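Local atomic coordinates of proteinase K (Serratia sp., PDB entry 2B6N), a protein that probably cleaves peptide bonds within proteins, acting as a calcium-binding, proteinase K-like serine endopeptidase of the subtilase family. Residues A138-V143 with P169-D174; N163-S168 with Y193-D198; T26-S31 with L238-N243; G32-V37 with N90-G95. One frame throughout, in Å; residues are numbered along the deposited sequence.

Interaction 1: residues A138-V143 with P169-D174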
loop_
_atom_site.group_PDB
_atom_site.type_symbol
_atom_site.label_atom_id
_atom_site.label_comp_id
_atom_site.label_asym_id
_atom_site.label_seq_id
_atom_site.Cartn_x
_atom_site.Cartn_y
_atom_site.Cartn_z
ATOM N N ALA A 138 20.148 3.108 -6.922
ATOM C CA ALA A 138 19.584 2.480 -8.133
ATOM C C ALA A 138 18.081 2.231 -7.974
ATOM O O ALA A 138 17.279 2.530 -8.892
ATOM C CB ALA A 138 20.339 1.162 -8.463
ATOM N N THR A 139 17.696 1.696 -6.814
ATOM C CA THR A 139 16.287 1.474 -6.519
ATOM C C THR A 139 15.522 2.802 -6.425
ATOM O O THR A 139 14.437 2.955 -6.998
ATOM C CB THR A 139 16.085 0.670 -5.218
ATOM O OG1 THR A 139 16.771 -0.588 -5.329
ATOM C CG2 THR A 139 14.578 0.407 -4.977
ATOM N N ASP A 140 16.084 3.754 -5.691
ATOM C CA ASP A 140 15.483 5.085 -5.558
ATOM C C ASP A 140 15.278 5.781 -6.916
ATOM O O ASP A 140 14.239 6.400 -7.161
ATOM C CB ASP A 140 16.337 5.972 -4.639
ATOM C CG ASP A 140 16.547 5.375 -3.250
ATOM O OD1 ASP A 140 15.772 4.492 -2.820
ATOM O OD2 ASP A 140 17.503 5.829 -2.580
ATOM N N ASP A 141 16.280 5.679 -7.792
ATOM C CA ASP A 141 16.188 6.276 -9.123
ATOM C C ASP A 141 15.043 5.685 -9.922
ATOM O O ASP A 141 14.341 6.408 -10.648
ATOM C CB ASP A 141 17.470 6.050 -9.922
ATOM C CG ASP A 141 18.625 6.935 -9.461
ATOM O OD1 ASP A 141 18.408 7.923 -8.716
ATOM O OD2 ASP A 141 19.752 6.598 -9.862
ATOM N N ALA A 142 14.881 4.364 -9.832
ATOM C CA ALA A 142 13.823 3.712 -10.590
ATOM C C ALA A 142 12.456 4.180 -10.090
ATOM O O ALA A 142 11.558 4.420 -10.893
ATOM C CB ALA A 142 13.944 2.175 -10.538
ATOM N N VAL A 143 12.308 4.303 -8.771
ATOM C CA VAL A 143 11.055 4.805 -8.176
ATOM C C VAL A 143 10.780 6.255 -8.597
ATOM O O VAL A 143 9.688 6.581 -9.059
ATOM C CB VAL A 143 11.043 4.709 -6.624
ATOM C CG1 VAL A 143 9.800 5.437 -6.044
ATOM C CG2 VAL A 143 11.040 3.259 -6.182
ATOM N N PRO A 169 13.001 1.139 -0.969
ATOM C CA PRO A 169 12.717 2.502 -1.459
ATOM C C PRO A 169 12.156 3.506 -0.443
ATOM O O PRO A 169 11.775 4.617 -0.840
ATOM C CB PRO A 169 11.685 2.245 -2.558
ATOM C CG PRO A 169 10.875 1.108 -2.019
ATOM C CD PRO A 169 11.941 0.192 -1.359
ATOM N N ALA A 170 12.111 3.141 0.839
ATOM C CA ALA A 170 11.594 4.051 1.893
ATOM C C ALA A 170 12.123 5.493 1.803
ATOM O O ALA A 170 11.352 6.472 1.962
ATOM C CB ALA A 170 11.846 3.470 3.307
ATOM N N ARG A 171 13.418 5.635 1.547
ATOM C CA ARG A 171 14.051 6.964 1.561
ATOM C C ARG A 171 13.869 7.721 0.256
ATOM O O ARG A 171 14.170 8.935 0.192
ATOM C CB ARG A 171 15.554 6.822 1.891
ATOM C CG ARG A 171 16.355 6.285 0.710
ATOM C CD ARG A 171 17.854 6.068 1.053
ATOM N NE ARG A 171 18.598 5.967 -0.206
ATOM C CZ ARG A 171 19.906 6.180 -0.380
ATOM N NH1 ARG A 171 20.699 6.525 0.617
ATOM N NH2 ARG A 171 20.414 6.040 -1.597
ATOM N N ALA A 172 13.409 7.024 -0.792
ATOM C CA ALA A 172 13.310 7.636 -2.125
ATOM C C ALA A 172 12.481 8.922 -2.030
ATOM O O ALA A 172 11.366 8.909 -1.519
ATOM C CB ALA A 172 12.694 6.677 -3.144
ATOM N N ALA A 173 13.037 10.023 -2.536
ATOM C CA ALA A 173 12.417 11.359 -2.379
ATOM C C ALA A 173 10.949 11.419 -2.774
ATOM O O ALA A 173 10.122 12.016 -2.076
ATOM C CB ALA A 173 13.187 12.382 -3.184
ATOM N N ASP A 174 10.620 10.810 -3.906
ATOM C CA ASP A 174 9.280 10.969 -4.447
ATOM C C ASP A 174 8.337 9.803 -4.152
ATOM O O ASP A 174 7.205 9.790 -4.634
ATOM C CB ASP A 174 9.325 11.312 -5.939
ATOM C CG ASP A 174 9.839 12.718 -6.179
ATOM O OD1 ASP A 174 9.683 13.579 -5.285
ATOM O OD2 ASP A 174 10.417 12.955 -7.239
#
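Asp140 reaches out from helix 137-148 to meet Ala172 and Arg171 on the loop opposite, and its side chain changes partner from one atom to the next. CB rests on the methyl of Ala172, the CB atoms 4.0 Å apart. CG stands anti to the carbonyl carbon (chi1 -57°), on the side of its own backbone N, and from there the carboxylate splits its work. OD1 rests against Ala172 CB and Pro169 CA, 3.9 Å from the latter, and is hydrogen-bonded to Ser168 OG just before the loop. OD2 goes to Arg171 instead: NE approaches its syn lone pair at 2.6 Å, nearly in the guanidinium plane, in a fairly straight salt-bridge bond (157° at the hydrogen). NH2 of Arg171 adds a weak second bond to the same oxygen, at 3.1 Å. Both bonds enter at one edge of the guanidinium, although its plane and that of the carboxylate are 44° apart. One carboxylate thus holds both Ser168, just before the turn, and Arg171, within it, which probably favours its charged form.

Below this polar tip the contact is apolar. Val143 CG2 touches Pro169 CB at 3.8 Å, with Thr139 CG2 lying against the same atom more distantly, while Phe153 and Ile114 line Val143 from the sheet and from helix 107-120. Pro169 follows a cis peptide bond and opens a type I turn that Ala172 N closes onto Pro169 O. Here that turn packs against helix 137-148; a cis proline at this place is known from proteinase K and subtilisin.

Interaction 2: residues N163-S168 with Y193-D198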
loop_
_atom_site.group_PDB
_atom_site.type_symbol
_atom_site.label_atom_id
_atom_site.label_comp_id
_atom_site.label_asym_id
_atom_site.label_seq_id
_atom_site.Cartn_x
_atom_site.Cartn_y
_atom_site.Cartn_z
ATOM N N ASN A 163 15.171 4.744 11.946
ATOM C CA ASN A 163 14.981 5.811 10.972
ATOM C C ASN A 163 14.798 5.219 9.573
ATOM O O ASN A 163 15.716 4.590 9.024
ATOM C CB ASN A 163 16.200 6.754 11.034
ATOM C CG ASN A 163 16.041 7.992 10.180
ATOM O OD1 ASN A 163 15.313 7.999 9.180
ATOM N ND2 ASN A 163 16.748 9.052 10.560
ATOM N N ALA A 164 13.616 5.438 8.992
ATOM C CA ALA A 164 13.286 4.893 7.657
ATOM C C ALA A 164 14.243 5.344 6.531
ATOM O O ALA A 164 14.309 4.706 5.471
ATOM C CB ALA A 164 11.849 5.235 7.285
ATOM N N CYS A 165 14.962 6.446 6.754
ATOM C CA CYS A 165 15.852 7.006 5.725
ATOM C C CYS A 165 17.019 6.098 5.398
ATOM O O CYS A 165 17.734 6.333 4.416
ATOM C CB CYS A 165 16.397 8.389 6.126
ATOM S SG CYS A 165 15.147 9.689 6.316
ATOM N N ASN A 166 17.227 5.081 6.225
ATOM C CA ASN A 166 18.328 4.149 6.017
ATOM C C ASN A 166 18.035 3.047 5.002
ATOM O O ASN A 166 18.890 2.172 4.770
ATOM C CB ASN A 166 18.737 3.509 7.350
ATOM C CG ASN A 166 20.174 3.075 7.343
ATOM O OD1 ASN A 166 21.050 3.839 6.924
ATOM N ND2 ASN A 166 20.434 1.851 7.785
ATOM N N TYR A 167 16.833 3.073 4.411
ATOM C CA TYR A 167 16.329 1.939 3.611
ATOM C C TYR A 167 15.746 2.409 2.291
ATOM O O TYR A 167 15.260 3.534 2.205
ATOM C CB TYR A 167 15.250 1.160 4.393
ATOM C CG TYR A 167 15.708 0.753 5.776
ATOM C CD1 TYR A 167 15.363 1.503 6.889
ATOM C CD2 TYR A 167 16.518 -0.370 5.954
ATOM C CE1 TYR A 167 15.801 1.138 8.169
ATOM C CE2 TYR A 167 16.955 -0.741 7.209
ATOM C CZ TYR A 167 16.592 0.020 8.312
ATOM O OH TYR A 167 17.030 -0.361 9.553
ATOM N N SER A 168 15.805 1.548 1.273
ATOM C CA SER A 168 15.189 1.798 -0.033
ATOM C C SER A 168 14.124 0.735 -0.334
ATOM O O SER A 168 14.342 -0.444 -0.055
ATOM C CB SER A 168 16.243 1.775 -1.155
ATOM O OG SER A 168 17.113 2.899 -1.060
ATOM N N TYR A 193 10.451 5.212 11.304
ATOM C CA TYR A 193 9.962 6.526 11.684
ATOM C C TYR A 193 10.917 7.579 11.104
ATOM O O TYR A 193 11.941 7.237 10.468
ATOM C CB TYR A 193 9.866 6.635 13.228
ATOM C CG TYR A 193 11.167 6.339 13.938
ATOM C CD1 TYR A 193 12.183 7.292 13.985
ATOM C CD2 TYR A 193 11.395 5.096 14.542
ATOM C CE1 TYR A 193 13.398 7.031 14.612
ATOM C CE2 TYR A 193 12.614 4.828 15.190
ATOM C CZ TYR A 193 13.602 5.812 15.210
ATOM O OH TYR A 193 14.802 5.588 15.821
ATOM N N GLY A 194 10.555 8.846 11.293
ATOM C CA GLY A 194 11.438 9.969 10.970
ATOM C C GLY A 194 11.046 10.743 9.711
ATOM O O GLY A 194 9.956 10.569 9.158
ATOM N N THR A 195 11.969 11.584 9.247
ATOM C CA THR A 195 11.675 12.564 8.196
ATOM C C THR A 195 11.408 11.985 6.806
ATOM O O THR A 195 10.824 12.661 5.954
ATOM C CB THR A 195 12.788 13.632 8.097
ATOM O OG1 THR A 195 14.016 12.998 7.734
ATOM C CG2 THR A 195 12.954 14.358 9.432
ATOM N N CYS A 196 11.834 10.750 6.562
ATOM C CA CYS A 196 11.521 10.101 5.291
ATOM C C CYS A 196 10.083 9.568 5.210
ATOM O O CYS A 196 9.610 9.240 4.126
ATOM C CB CYS A 196 12.546 9.017 4.955
ATOM S SG CYS A 196 14.157 9.735 4.538
ATOM N N LEU A 197 9.384 9.499 6.349
ATOM C CA LEU A 197 7.928 9.225 6.323
ATOM C C LEU A 197 7.103 10.374 5.759
ATOM O O LEU A 197 7.428 11.537 5.981
ATOM C CB LEU A 197 7.398 8.913 7.722
ATOM C CG LEU A 197 7.400 7.439 8.133
ATOM C CD1 LEU A 197 8.822 6.950 8.193
ATOM C CD2 LEU A 197 6.732 7.310 9.494
ATOM N N ASP A 198 6.004 10.032 5.088
ATOM C CA ASP A 198 5.012 11.005 4.644
ATOM C C ASP A 198 3.721 10.959 5.462
ATOM O O ASP A 198 3.050 11.989 5.639
ATOM C CB ASP A 198 4.722 10.805 3.151
ATOM C CG ASP A 198 5.928 11.110 2.302
ATOM O OD1 ASP A 198 6.299 12.312 2.230
ATOM O OD2 ASP A 198 6.559 10.176 1.780
HETATM O O HOH W 1 12.754 8.587 8.267
#
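Cys165 and Cys196 are joined by a disulfide, SG to SG 2.0 Å, with a chi3 of 108° that makes it right-handed. Beside it the backbones meet: Ala164 N donates to Tyr193 O at 2.9 Å, almost straight (169° at the hydrogen). The methyl of Ala164 turns to the loop and packs on Leu197 CD1, 3.6 Å away. Next along, Asn163 N lies over one face of the Tyr193 ring, displaced toward the rim.

A second shell holds these groups in place. Asn163 OD1 accepts from Cys165 N at 2.9 Å, an Asx turn that starts the short 3-10 segment carrying the half-cystine. A water links the two sides, donating to Asn163 OD1 and Tyr193 O and accepting from Cys196 N. On the opposite segment a type I turn runs from Gly194 to Leu197; Gly194 begins it with a positive phi (106°) that suits glycine, and Ser269 OG binds its N.

Further out, Tyr193 shares a backbone hydrogen bond with Ser162. The 163-168 segment runs on into strand 167-168, paired antiparallel with strand 133-134, whereas the Cys196 loop leads into strand 199-202 at one edge of the parallel sheet.

Interaction 3: residues T26-S31 with L238-N243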
loop_
_atom_site.group_PDB
_atom_site.type_symbol
_atom_site.label_atom_id
_atom_site.label_comp_id
_atom_site.label_asym_id
_atom_site.label_seq_id
_atom_site.Cartn_x
_atom_site.Cartn_y
_atom_site.Cartn_z
ATOM N N THR A 26 -17.722 4.992 2.135
ATOM C CA THR A 26 -17.049 5.332 0.878
ATOM C C THR A 26 -17.939 6.270 0.051
ATOM O O THR A 26 -19.160 6.093 -0.004
ATOM C CB THR A 26 -16.714 4.078 0.033
ATOM O OG1 THR A 26 -17.877 3.254 -0.120
ATOM C CG2 THR A 26 -15.583 3.258 0.691
ATOM N N ASP A 27 -17.308 7.254 -0.583
ATOM C CA ASP A 27 -17.922 8.116 -1.592
ATOM C C ASP A 27 -17.389 7.788 -2.990
ATOM O O ASP A 27 -17.973 8.183 -4.017
ATOM C CB ASP A 27 -17.615 9.574 -1.254
ATOM C CG ASP A 27 -18.155 9.969 0.117
ATOM O OD1 ASP A 27 -19.382 9.802 0.333
ATOM O OD2 ASP A 27 -17.355 10.385 0.983
ATOM N N TYR A 28 -16.259 7.088 -3.017
ATOM C CA TYR A 28 -15.601 6.677 -4.259
ATOM C C TYR A 28 -15.140 5.261 -4.027
ATOM O O TYR A 28 -15.184 4.775 -2.892
ATOM C CB TYR A 28 -14.418 7.617 -4.594
ATOM C CG TYR A 28 -14.915 9.007 -4.843
ATOM C CD1 TYR A 28 -15.001 9.947 -3.806
ATOM C CD2 TYR A 28 -15.400 9.359 -6.096
ATOM C CE1 TYR A 28 -15.528 11.215 -4.042
ATOM C CE2 TYR A 28 -15.924 10.599 -6.326
ATOM C CZ TYR A 28 -15.982 11.521 -5.309
ATOM O OH TYR A 28 -16.507 12.758 -5.591
ATOM N N ASP A 29 -14.680 4.602 -5.083
ATOM C CA ASP A 29 -14.278 3.206 -4.970
ATOM C C ASP A 29 -13.083 2.822 -5.852
ATOM O O ASP A 29 -12.774 1.633 -5.996
ATOM C CB ASP A 29 -15.482 2.300 -5.271
ATOM C CG ASP A 29 -16.054 2.515 -6.665
ATOM O OD1 ASP A 29 -15.411 3.185 -7.500
ATOM O OD2 ASP A 29 -17.163 1.996 -6.931
ATOM N N GLY A 30 -12.423 3.805 -6.465
ATOM C CA GLY A 30 -11.244 3.486 -7.282
ATOM C C GLY A 30 -11.564 3.101 -8.720
ATOM O O GLY A 30 -10.684 2.638 -9.453
ATOM N N SER A 31 -12.818 3.303 -9.136
ATOM C CA SER A 31 -13.230 3.105 -10.529
ATOM C C SER A 31 -12.310 3.887 -11.453
ATOM O O SER A 31 -11.963 5.041 -11.155
ATOM C CB SER A 31 -14.679 3.573 -10.741
ATOM O OG SER A 31 -15.584 2.694 -10.111
ATOM N N LEU A 238 -7.966 9.406 -7.007
ATOM C CA LEU A 238 -7.811 9.398 -8.470
ATOM C C LEU A 238 -9.111 9.029 -9.200
ATOM O O LEU A 238 -9.271 9.340 -10.380
ATOM C CB LEU A 238 -6.657 8.476 -8.866
ATOM C CG LEU A 238 -5.239 9.053 -8.692
ATOM C CD1 LEU A 238 -4.171 7.937 -8.786
ATOM C CD2 LEU A 238 -4.954 10.188 -9.694
ATOM N N ASP A 239 -10.017 8.346 -8.501
ATOM C CA ASP A 239 -11.388 8.127 -8.983
ATOM C C ASP A 239 -12.132 9.468 -8.908
ATOM O O ASP A 239 -12.739 9.918 -9.893
ATOM C CB ASP A 239 -12.047 7.051 -8.093
ATOM C CG ASP A 239 -13.518 6.781 -8.415
ATOM O OD1 ASP A 239 -14.106 7.403 -9.328
ATOM O OD2 ASP A 239 -14.100 5.924 -7.717
ATOM N N GLU A 240 -12.065 10.106 -7.741
ATOM C CA GLU A 240 -12.629 11.458 -7.526
ATOM C C GLU A 240 -12.104 12.517 -8.516
ATOM O O GLU A 240 -12.878 13.319 -9.059
ATOM C CB GLU A 240 -12.345 11.902 -6.091
ATOM C CG GLU A 240 -12.864 13.286 -5.726
ATOM C CD GLU A 240 -12.332 13.793 -4.392
ATOM O OE1 GLU A 240 -11.632 13.031 -3.694
ATOM O OE2 GLU A 240 -12.606 14.960 -4.039
ATOM N N ASN A 241 -10.789 12.521 -8.739
ATOM C CA ASN A 241 -10.181 13.466 -9.659
ATOM C C ASN A 241 -9.070 12.764 -10.447
ATOM O O ASN A 241 -7.946 12.712 -9.983
ATOM C CB ASN A 241 -9.618 14.662 -8.876
ATOM C CG ASN A 241 -9.041 15.753 -9.780
ATOM O OD1 ASN A 241 -8.927 15.587 -11.003
ATOM N ND2 ASN A 241 -8.677 16.873 -9.176
ATOM N N PRO A 242 -9.388 12.229 -11.643
ATOM C CA PRO A 242 -8.374 11.527 -12.451
ATOM C C PRO A 242 -7.280 12.427 -13.039
ATOM O O PRO A 242 -6.362 11.923 -13.679
ATOM C CB PRO A 242 -9.186 10.857 -13.572
ATOM C CG PRO A 242 -10.478 11.586 -13.631
ATOM C CD PRO A 242 -10.719 12.230 -12.277
ATOM N N ASN A 243 -7.354 13.731 -12.786
ATOM C CA ASN A 243 -6.368 14.661 -13.311
ATOM C C ASN A 243 -5.221 14.984 -12.371
ATOM O O ASN A 243 -4.324 15.746 -12.737
ATOM C CB ASN A 243 -7.037 15.946 -13.811
ATOM C CG ASN A 243 -7.848 15.719 -15.056
ATOM O OD1 ASN A 243 -7.409 15.047 -15.985
ATOM N ND2 ASN A 243 -9.042 16.279 -15.084
HETATM O O HOH W 2 -10.554 7.506 -12.431
#
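Asp239 and the turn 29-31 form the tight half of this contact. The CG of Asp239 stands anti to its backbone N (chi1 176°), and OD2 beyond it faces three successive amides. Asp29 N gives the straight bond, at 3.0 Å and 169°; Gly30 N and Ser31 N add weaker, more bent ones, so that a single oxygen gathers the whole turn. Asp29 folds back over the same place in an Asx turn, its OD1 taking Ser31 N at 3.1 Å. That brings Asp29 OD1 and Asp239 OD2, both acceptors, to 3.0 Å of each other, a proximity that might raise the pKa of one carboxylate, although the three N-H groups would offset part of the repulsion.

Outward, the grip gives way to broader packing between partly exposed side chains. Glu240 CB sits over the centre of the Tyr28 ring in a CH-pi contact, 3.7 Å from the centroid, and CG lies 3.6 Å from Tyr28 CZ. The carboxylate beyond runs nearly parallel to the ring, 13° off, and is salt-bridged through OE1 to Arg256. Between Ser31 O and Leu238 O the link is made by a water that donates to both.

The loop entering strand 34-39 is thus joined to the last turn of helix 223-240, a helix whose second residue, Ser224, is the predicted serine of the charge relay. At that C-terminal end the Asp239 carboxylate receives the amides of the Asp29 Asx turn.

Interaction 4: residues G32-V37 with N90-G95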
loop_
_atom_site.group_PDB
_atom_site.type_symbol
_atom_site.label_atom_id
_atom_site.label_comp_id
_atom_site.label_asym_id
_atom_site.label_seq_id
_atom_site.Cartn_x
_atom_site.Cartn_y
_atom_site.Cartn_z
ATOM N N GLY A 32 -11.880 3.224 -12.529
ATOM C CA GLY A 32 -11.062 3.844 -13.562
ATOM C C GLY A 32 -9.602 4.005 -13.189
ATOM O O GLY A 32 -8.828 4.613 -13.955
ATOM N N VAL A 33 -9.222 3.452 -12.035
ATOM C CA VAL A 33 -7.841 3.509 -11.532
ATOM C C VAL A 33 -7.237 2.102 -11.482
ATOM O O VAL A 33 -7.955 1.122 -11.263
ATOM C CB VAL A 33 -7.783 4.141 -10.095
ATOM C CG1 VAL A 33 -6.338 4.240 -9.571
ATOM C CG2 VAL A 33 -8.425 5.517 -10.083
ATOM N N THR A 34 -5.925 1.999 -11.713
ATOM C CA THR A 34 -5.238 0.715 -11.637
ATOM C C THR A 34 -4.177 0.771 -10.541
ATOM O O THR A 34 -3.389 1.710 -10.467
ATOM C CB THR A 34 -4.581 0.348 -12.985
ATOM O OG1 THR A 34 -5.593 0.294 -13.991
ATOM C CG2 THR A 34 -3.917 -1.033 -12.914
ATOM N N ALA A 35 -4.193 -0.234 -9.676
ATOM C CA ALA A 35 -3.235 -0.331 -8.594
ATOM C C ALA A 35 -2.308 -1.487 -8.903
ATOM O O ALA A 35 -2.747 -2.631 -9.005
ATOM C CB ALA A 35 -3.954 -0.574 -7.264
ATOM N N PHE A 36 -1.031 -1.168 -9.046
ATOM C CA PHE A 36 0.020 -2.151 -9.323
ATOM C C PHE A 36 0.640 -2.637 -8.006
ATOM O O PHE A 36 1.164 -1.849 -7.217
ATOM C CB PHE A 36 1.063 -1.524 -10.249
ATOM C CG PHE A 36 0.530 -1.232 -11.625
ATOM C CD1 PHE A 36 -0.030 0.019 -11.935
ATOM C CD2 PHE A 36 0.566 -2.214 -12.609
ATOM C CE1 PHE A 36 -0.543 0.284 -13.226
ATOM C CE2 PHE A 36 0.063 -1.962 -13.902
ATOM C CZ PHE A 36 -0.495 -0.723 -14.209
ATOM N N VAL A 37 0.562 -3.940 -7.760
ATOM C CA VAL A 37 1.022 -4.491 -6.497
ATOM C C VAL A 37 2.358 -5.180 -6.738
ATOM O O VAL A 37 2.403 -6.267 -7.315
ATOM C CB VAL A 37 -0.019 -5.462 -5.907
ATOM C CG1 VAL A 37 0.482 -6.027 -4.559
ATOM C CG2 VAL A 37 -1.364 -4.741 -5.733
ATOM N N ASN A 90 -13.625 -1.004 -6.089
ATOM C CA ASN A 90 -13.787 -1.252 -7.532
ATOM C C ASN A 90 -12.525 -0.951 -8.352
ATOM O O ASN A 90 -12.585 -0.807 -9.595
ATOM C CB ASN A 90 -14.981 -0.474 -8.099
ATOM C CG ASN A 90 -15.468 -1.030 -9.423
ATOM O OD1 ASN A 90 -15.771 -0.275 -10.365
ATOM N ND2 ASN A 90 -15.560 -2.349 -9.507
ATOM N N VAL A 91 -11.386 -0.857 -7.665
ATOM C CA VAL A 91 -10.115 -0.599 -8.347
ATOM C C VAL A 91 -9.689 -1.816 -9.170
ATOM O O VAL A 91 -10.025 -2.962 -8.827
ATOM C CB VAL A 91 -8.992 -0.215 -7.333
ATOM C CG1 VAL A 91 -8.460 -1.437 -6.589
ATOM C CG2 VAL A 91 -7.858 0.551 -8.018
ATOM N N ASN A 92 -8.972 -1.579 -10.268
ATOM C CA ASN A 92 -8.287 -2.675 -10.965
ATOM C C ASN A 92 -6.971 -2.992 -10.267
ATOM O O ASN A 92 -6.270 -2.084 -9.829
ATOM C CB ASN A 92 -8.056 -2.303 -12.423
ATOM C CG ASN A 92 -9.337 -1.937 -13.104
ATOM O OD1 ASN A 92 -10.238 -2.766 -13.203
ATOM N ND2 ASN A 92 -9.461 -0.670 -13.525
ATOM N N VAL A 93 -6.661 -4.282 -10.149
ATOM C CA VAL A 93 -5.487 -4.757 -9.437
ATOM C C VAL A 93 -4.614 -5.508 -10.431
ATOM O O VAL A 93 -5.097 -6.401 -11.131
ATOM C CB VAL A 93 -5.855 -5.696 -8.260
ATOM C CG1 VAL A 93 -4.580 -6.304 -7.603
ATOM C CG2 VAL A 93 -6.681 -4.940 -7.212
ATOM N N VAL A 94 -3.344 -5.123 -10.492
ATOM C CA VAL A 94 -2.362 -5.789 -11.354
ATOM C C VAL A 94 -1.165 -6.277 -10.532
ATOM O O VAL A 94 -0.446 -5.495 -9.901
ATOM C CB VAL A 94 -1.886 -4.872 -12.526
ATOM C CG1 VAL A 94 -0.796 -5.600 -13.364
ATOM C CG2 VAL A 94 -3.034 -4.471 -13.407
ATOM N N GLY A 95 -0.953 -7.588 -10.551
ATOM C CA GLY A 95 0.179 -8.184 -9.851
ATOM C C GLY A 95 1.487 -8.065 -10.621
ATOM O O GLY A 95 1.571 -8.423 -11.814
#
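Side by side in the central parallel sheet of the subtilase fold, Thr34-Val37 and Asn92-Gly95 pair in parallel, their short strand axes 4.7 Å apart. Val33 O begins the pairing, accepting from Asn92 N at 3.1 Å, with Asn92 ND2 adding a weak bond to the same oxygen. The strands then exchange bonds in the regular parallel order: Ala35 N to Asn92 O, then Val94 N to Ala35 O. Val37 N follows, bonded to Val94 O at 2.8 Å. CA-H...O contacts, such as Phe36 CA to Val94 O at 3.4 Å, fill the spaces between.

Strand 34-39 lies between 92-97 and 125-129, and carries Asp39 of the predicted charge relay at its end. On one face, Ala35 and Val37 look to helix 72-81, and Val37 CG2 reaches Val93 CG1 at 4.0 Å.

On the other, Phe36 and Val94 lie alongside each other, pointing the same way. Val94 CB is 3.6 Å from Phe36 CD2, while Thr34 CG2 covers one face of the ring toward its rim and also touches Val94 CG2 at 3.6 Å. Near the strand starts, Val91 CG2 is anti to its backbone N and presses against Val33 O at 3.3 Å, beside Ala235 of helix 223-240.

The four contacts fall into two pairs. Interactions 1 and 2 use successive parts of one stretch of chain, residues 163-174: their centres are 11 Å apart, and Arg171 CA packs on the disulfide at Cys196 SG, 4.1 Å away. Interactions 3 and 4 also touch: Asp29 O probably accepts from Asn90 N at 2.8 Å, and Val33 CG2 packs 3.6 Å from Asp239 N. Interactions 2 and 4 lie on opposite sides of the chain's centre, about 26 Å between centres. Interactions 4 and 1 lie near the predicted triad: the side chains of Val37 and Asp39 are about 4 Å apart, those of Pro169 and Ser224 about 10 Å.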